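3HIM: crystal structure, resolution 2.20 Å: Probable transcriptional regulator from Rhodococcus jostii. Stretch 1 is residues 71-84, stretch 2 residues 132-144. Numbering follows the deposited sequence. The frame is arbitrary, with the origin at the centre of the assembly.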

# COMPACT_ATOMS: atom_id res chain seq x y z
N GLY B 71 -5.88 15.19 3.78
CA GLY B 71 -5.67 13.79 4.16
C GLY B 71 -4.43 13.57 5.02
O GLY B 71 -4.51 12.94 6.07
N HIS B 72 -3.30 14.11 4.59
CA HIS B 72 -2.05 14.00 5.35
C HIS B 72 -2.11 14.65 6.73
O HIS B 72 -1.70 14.05 7.71
CB HIS B 72 -0.85 14.50 4.53
CG HIS B 72 -0.47 13.57 3.42
ND1 HIS B 72 0.44 12.55 3.58
CD2 HIS B 72 -0.91 13.49 2.14
CE1 HIS B 72 0.56 11.89 2.44
NE2 HIS B 72 -0.25 12.43 1.55
N HIS B 73 -2.64 15.87 6.80
CA HIS B 73 -2.83 16.56 8.08
C HIS B 73 -3.81 15.81 8.97
O HIS B 73 -3.59 15.69 10.16
CB HIS B 73 -3.32 18.00 7.90
CG HIS B 73 -3.66 18.65 9.19
ND1 HIS B 73 -4.89 18.48 9.81
CD2 HIS B 73 -2.93 19.44 10.02
CE1 HIS B 73 -4.90 19.15 10.95
NE2 HIS B 73 -3.73 19.74 11.10
N SER B 74 -4.89 15.32 8.39
CA SER B 74 -5.89 14.61 9.16
C SER B 74 -5.34 13.35 9.85
O SER B 74 -5.57 13.15 11.05
CB SER B 74 -7.11 14.30 8.31
OG SER B 74 -8.00 13.45 9.00
N VAL B 75 -4.60 12.51 9.12
CA VAL B 75 -4.07 11.30 9.75
C VAL B 75 -2.99 11.67 10.81
O VAL B 75 -2.94 11.07 11.88
CB VAL B 75 -3.61 10.22 8.70
CG1 VAL B 75 -2.34 10.64 8.02
CG2 VAL B 75 -3.43 8.86 9.36
N LEU B 76 -2.17 12.67 10.51
CA LEU B 76 -1.23 13.21 11.50
C LEU B 76 -1.96 13.71 12.77
O LEU B 76 -1.57 13.34 13.87
CB LEU B 76 -0.39 14.35 10.90
CG LEU B 76 0.57 14.99 11.91
CD1 LEU B 76 1.53 13.93 12.51
CD2 LEU B 76 1.34 16.12 11.25
N ALA B 77 -2.99 14.53 12.58
CA ALA B 77 -3.79 15.03 13.70
C ALA B 77 -4.38 13.87 14.48
O ALA B 77 -4.40 13.90 15.71
CB ALA B 77 -4.93 15.97 13.20
N ALA B 78 -4.83 12.83 13.77
CA ALA B 78 -5.45 11.65 14.39
C ALA B 78 -4.53 10.90 15.35
O ALA B 78 -4.88 10.65 16.50
CB ALA B 78 -5.98 10.68 13.33
N ILE B 79 -3.35 10.53 14.87
CA ILE B 79 -2.41 9.78 15.71
C ILE B 79 -1.76 10.65 16.79
O ILE B 79 -1.41 10.17 17.87
CB ILE B 79 -1.37 9.04 14.87
CG1 ILE B 79 -0.50 10.01 14.05
CG2 ILE B 79 -2.08 8.08 13.97
CD1 ILE B 79 0.74 9.29 13.39
N THR B 80 -1.62 11.94 16.49
CA THR B 80 -1.06 12.87 17.47
C THR B 80 -2.02 13.01 18.65
O THR B 80 -1.64 12.79 19.79
CB THR B 80 -0.72 14.23 16.81
OG1 THR B 80 0.26 13.99 15.80
CG2 THR B 80 -0.16 15.22 17.83
N ALA B 81 -3.29 13.28 18.37
CA ALA B 81 -4.34 13.22 19.40
C ALA B 81 -4.42 11.84 20.09
O ALA B 81 -4.85 11.75 21.23
CB ALA B 81 -5.69 13.57 18.80
N ALA B 82 -4.01 10.78 19.40
CA ALA B 82 -4.04 9.46 20.02
C ALA B 82 -2.81 9.18 20.91
O ALA B 82 -2.80 8.21 21.68
CB ALA B 82 -4.23 8.36 18.96
N ASP B 83 -1.78 10.02 20.83
CA ASP B 83 -0.58 9.80 21.63
C ASP B 83 -0.63 10.57 22.96
O ASP B 83 -1.05 11.72 22.99
CB ASP B 83 0.68 10.17 20.85
CG ASP B 83 1.95 9.71 21.54
OD1 ASP B 83 1.95 8.65 22.23
OD2 ASP B 83 2.95 10.43 21.40
N PHE B 84 -0.23 9.92 24.04
CA PHE B 84 -0.32 10.51 25.37
C PHE B 84 1.00 10.28 26.05
O PHE B 84 1.27 9.18 26.54
CB PHE B 84 -1.46 9.87 26.18
CG PHE B 84 -2.79 9.95 25.52
CD1 PHE B 84 -3.51 11.14 25.52
CD2 PHE B 84 -3.34 8.83 24.88
CE1 PHE B 84 -4.77 11.21 24.91
CE2 PHE B 84 -4.59 8.90 24.26
CZ PHE B 84 -5.30 10.10 24.27
N ILE B 132 4.94 16.54 6.02
CA ILE B 132 3.87 15.95 6.85
C ILE B 132 4.02 14.43 7.00
O ILE B 132 3.79 13.89 8.08
CB ILE B 132 2.46 16.31 6.34
CG1 ILE B 132 2.29 17.84 6.33
CG2 ILE B 132 1.37 15.66 7.23
CD1 ILE B 132 1.15 18.35 5.49
N ARG B 133 4.40 13.75 5.92
CA ARG B 133 4.67 12.32 5.97
C ARG B 133 5.82 12.01 6.92
O ARG B 133 5.72 11.06 7.69
CB ARG B 133 4.96 11.76 4.59
CG ARG B 133 3.72 11.63 3.76
CD ARG B 133 4.02 11.72 2.28
NE ARG B 133 4.47 10.45 1.73
CZ ARG B 133 3.66 9.48 1.30
NH1 ARG B 133 2.34 9.61 1.35
NH2 ARG B 133 4.19 8.35 0.82
N ARG B 134 6.90 12.79 6.86
CA ARG B 134 8.00 12.58 7.80
C ARG B 134 7.52 12.72 9.26
O ARG B 134 7.88 11.91 10.12
CB ARG B 134 9.17 13.54 7.51
N SER B 135 6.68 13.73 9.52
CA SER B 135 6.15 13.94 10.88
C SER B 135 5.29 12.79 11.37
O SER B 135 5.33 12.45 12.54
CB SER B 135 5.35 15.23 10.98
OG SER B 135 6.20 16.33 10.79
N THR B 136 4.51 12.21 10.46
CA THR B 136 3.66 11.07 10.75
C THR B 136 4.49 9.88 11.23
O THR B 136 4.17 9.25 12.25
CB THR B 136 2.80 10.71 9.51
OG1 THR B 136 2.00 11.84 9.16
CG2 THR B 136 1.86 9.57 9.80
N THR B 137 5.59 9.60 10.52
CA THR B 137 6.46 8.50 10.91
C THR B 137 7.10 8.80 12.26
O THR B 137 7.20 7.90 13.10
CB THR B 137 7.57 8.24 9.85
OG1 THR B 137 6.97 7.95 8.60
CG2 THR B 137 8.46 7.05 10.25
N LYS B 138 7.51 10.05 12.47
CA LYS B 138 8.21 10.43 13.70
C LYS B 138 7.36 10.21 14.98
O LYS B 138 7.92 10.00 16.07
CB LYS B 138 8.74 11.87 13.62
N VAL B 139 6.03 10.25 14.84
CA VAL B 139 5.13 9.96 15.97
C VAL B 139 5.38 8.55 16.46
O VAL B 139 5.42 8.30 17.67
CB VAL B 139 3.62 10.12 15.61
CG1 VAL B 139 2.72 9.65 16.78
CG2 VAL B 139 3.31 11.57 15.23
N PHE B 140 5.58 7.64 15.52
CA PHE B 140 5.82 6.26 15.89
C PHE B 140 7.25 6.09 16.40
O PHE B 140 7.46 5.42 17.40
CB PHE B 140 5.48 5.29 14.75
CG PHE B 140 3.99 5.17 14.48
CD1 PHE B 140 3.13 4.60 15.41
CD2 PHE B 140 3.45 5.63 13.27
CE1 PHE B 140 1.75 4.48 15.16
CE2 PHE B 140 2.08 5.53 13.02
CZ PHE B 140 1.22 4.95 13.96
N THR B 141 8.23 6.71 15.74
CA THR B 141 9.62 6.55 16.19
C THR B 141 9.82 7.08 17.62
O THR B 141 10.52 6.44 18.41
CB THR B 141 10.68 7.14 15.18
OG1 THR B 141 10.44 8.53 15.00
CG2 THR B 141 10.56 6.50 13.83
N ARG B 142 9.19 8.21 17.95
CA ARG B 142 9.23 8.74 19.31
C ARG B 142 8.71 7.72 20.33
O ARG B 142 9.36 7.45 21.34
CB ARG B 142 8.46 10.07 19.41
N ILE B 143 7.55 7.11 20.04
CA ILE B 143 6.95 6.14 20.94
C ILE B 143 7.88 4.94 21.09
O ILE B 143 8.14 4.50 22.21
CB ILE B 143 5.53 5.70 20.48
CG1 ILE B 143 4.53 6.84 20.73
CG2 ILE B 143 5.06 4.40 21.20
CD1 ILE B 143 3.36 6.84 19.77
N ILE B 144 8.42 4.46 19.98
CA ILE B 144 9.30 3.30 20.00
C ILE B 144 10.57 3.60 20.80
O ILE B 144 11.02 2.77 21.61
CB ILE B 144 9.57 2.76 18.59
CG1 ILE B 144 8.26 2.32 17.93
CG2 ILE B 144 10.54 1.58 18.66
CD1 ILE B 144 8.40 1.98 16.43
O HOH W 1 0.56 12.19 7.01
O HOH W 2 5.09 10.28 19.34

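The second stretch is helical throughout; the first is helical over 71-82, and Asp83, which also meets the second, lies in the loop after it. The two helices run nearly parallel: the N-to-C directions of helix 71-82 and helix 132-144 differ by 18°, and the axes approach to 9.6 Å. The CA-to-CA distances fix the register. His72 CA lies 6.4 Å from Ile132 CA, Leu76 CA 5.4 Å from Thr136 CA, and Thr80 CA 7.0 Å from Val139 CA. Steps of four residues on the first helix, and of four then three on the second, follow successive turns, so the same side of each helix recurs at the interface. Backbone hydrogen bonds stay within each helix, as in Leu76 N to His72 O (3.2 Å) and Thr136 N to Ile132 O (3.0 Å). No direct hydrogen bond crosses between the stretches. The stretches bury 597 Å² between them; the contacts are largely apolar, and two waters bridge the stretches.

The tightest backbone register coincides with a knob-into-hole arrangement. Leu76 (chi1 t, chi2 p) leaves its backbone sideways, yet its end comes nearer to the second helix and sits among Ile132, Ser135, Thr136 and Val139. Its methyls share Ser135 but part toward Ile132 and Val139: Leu76 CD2 is 4.0 Å from Ile132 CG2, while Leu76 CD1 is 4.0 Å from Val139 CG2. Both are ordinary van der Waals separations. Ile132 also packs against the turn before, its CG2 lying 3.7 Å from His72 CB.

One turn further along, Ile79 points toward the second helix and extends its CD1 into a small apolar cluster. Ile79 CD1 lies 3.7 Å from Val139 CB, 3.8 Å from Thr136 CG2 and 4.0 Å from Phe140 CE2, so a single methyl touches three residues. Thr136 presents its methyl to Ile79, and its hydroxyl lies farther off, within reach of polar partners.

One of those partners is water 1, 2.6 Å from Thr136 OG1. The same water donates to His72 O at 3.0 Å, tying a backbone carbonyl of the first helix to a side chain of the second; its contact with His72 ND1, at 3.5 Å, is weak. On the first helix, Thr80 turns its hydroxyl back to its own backbone, with Thr80 OG1 donating to Leu76 O at 2.7 Å. Thr80 OG1 is also 3.9 Å from Val139 CG2, a minor contact.

At the N-terminal end of the contact, His72 CE1 and Arg133 NH1 are 3.1 Å apart. Each atom lies at the edge of the other group, near its plane, so the two planar groups meet edge to edge rather than stacking. The approach is close, but it places a ring carbon against the guanidinium nitrogen.

Past the first helix, Asp83 turns toward the second. Water 2 donates to Asp83 OD2 (3.0 Å) and to Val139 O (2.6 Å), using both its protons to join a carboxylate to a backbone carbonyl. Asp83 OD1 also lies 3.4 Å from Ile143 CD1, a contact by proximity, and both carboxylate oxygens have hydrogen bonds elsewhere in the structure.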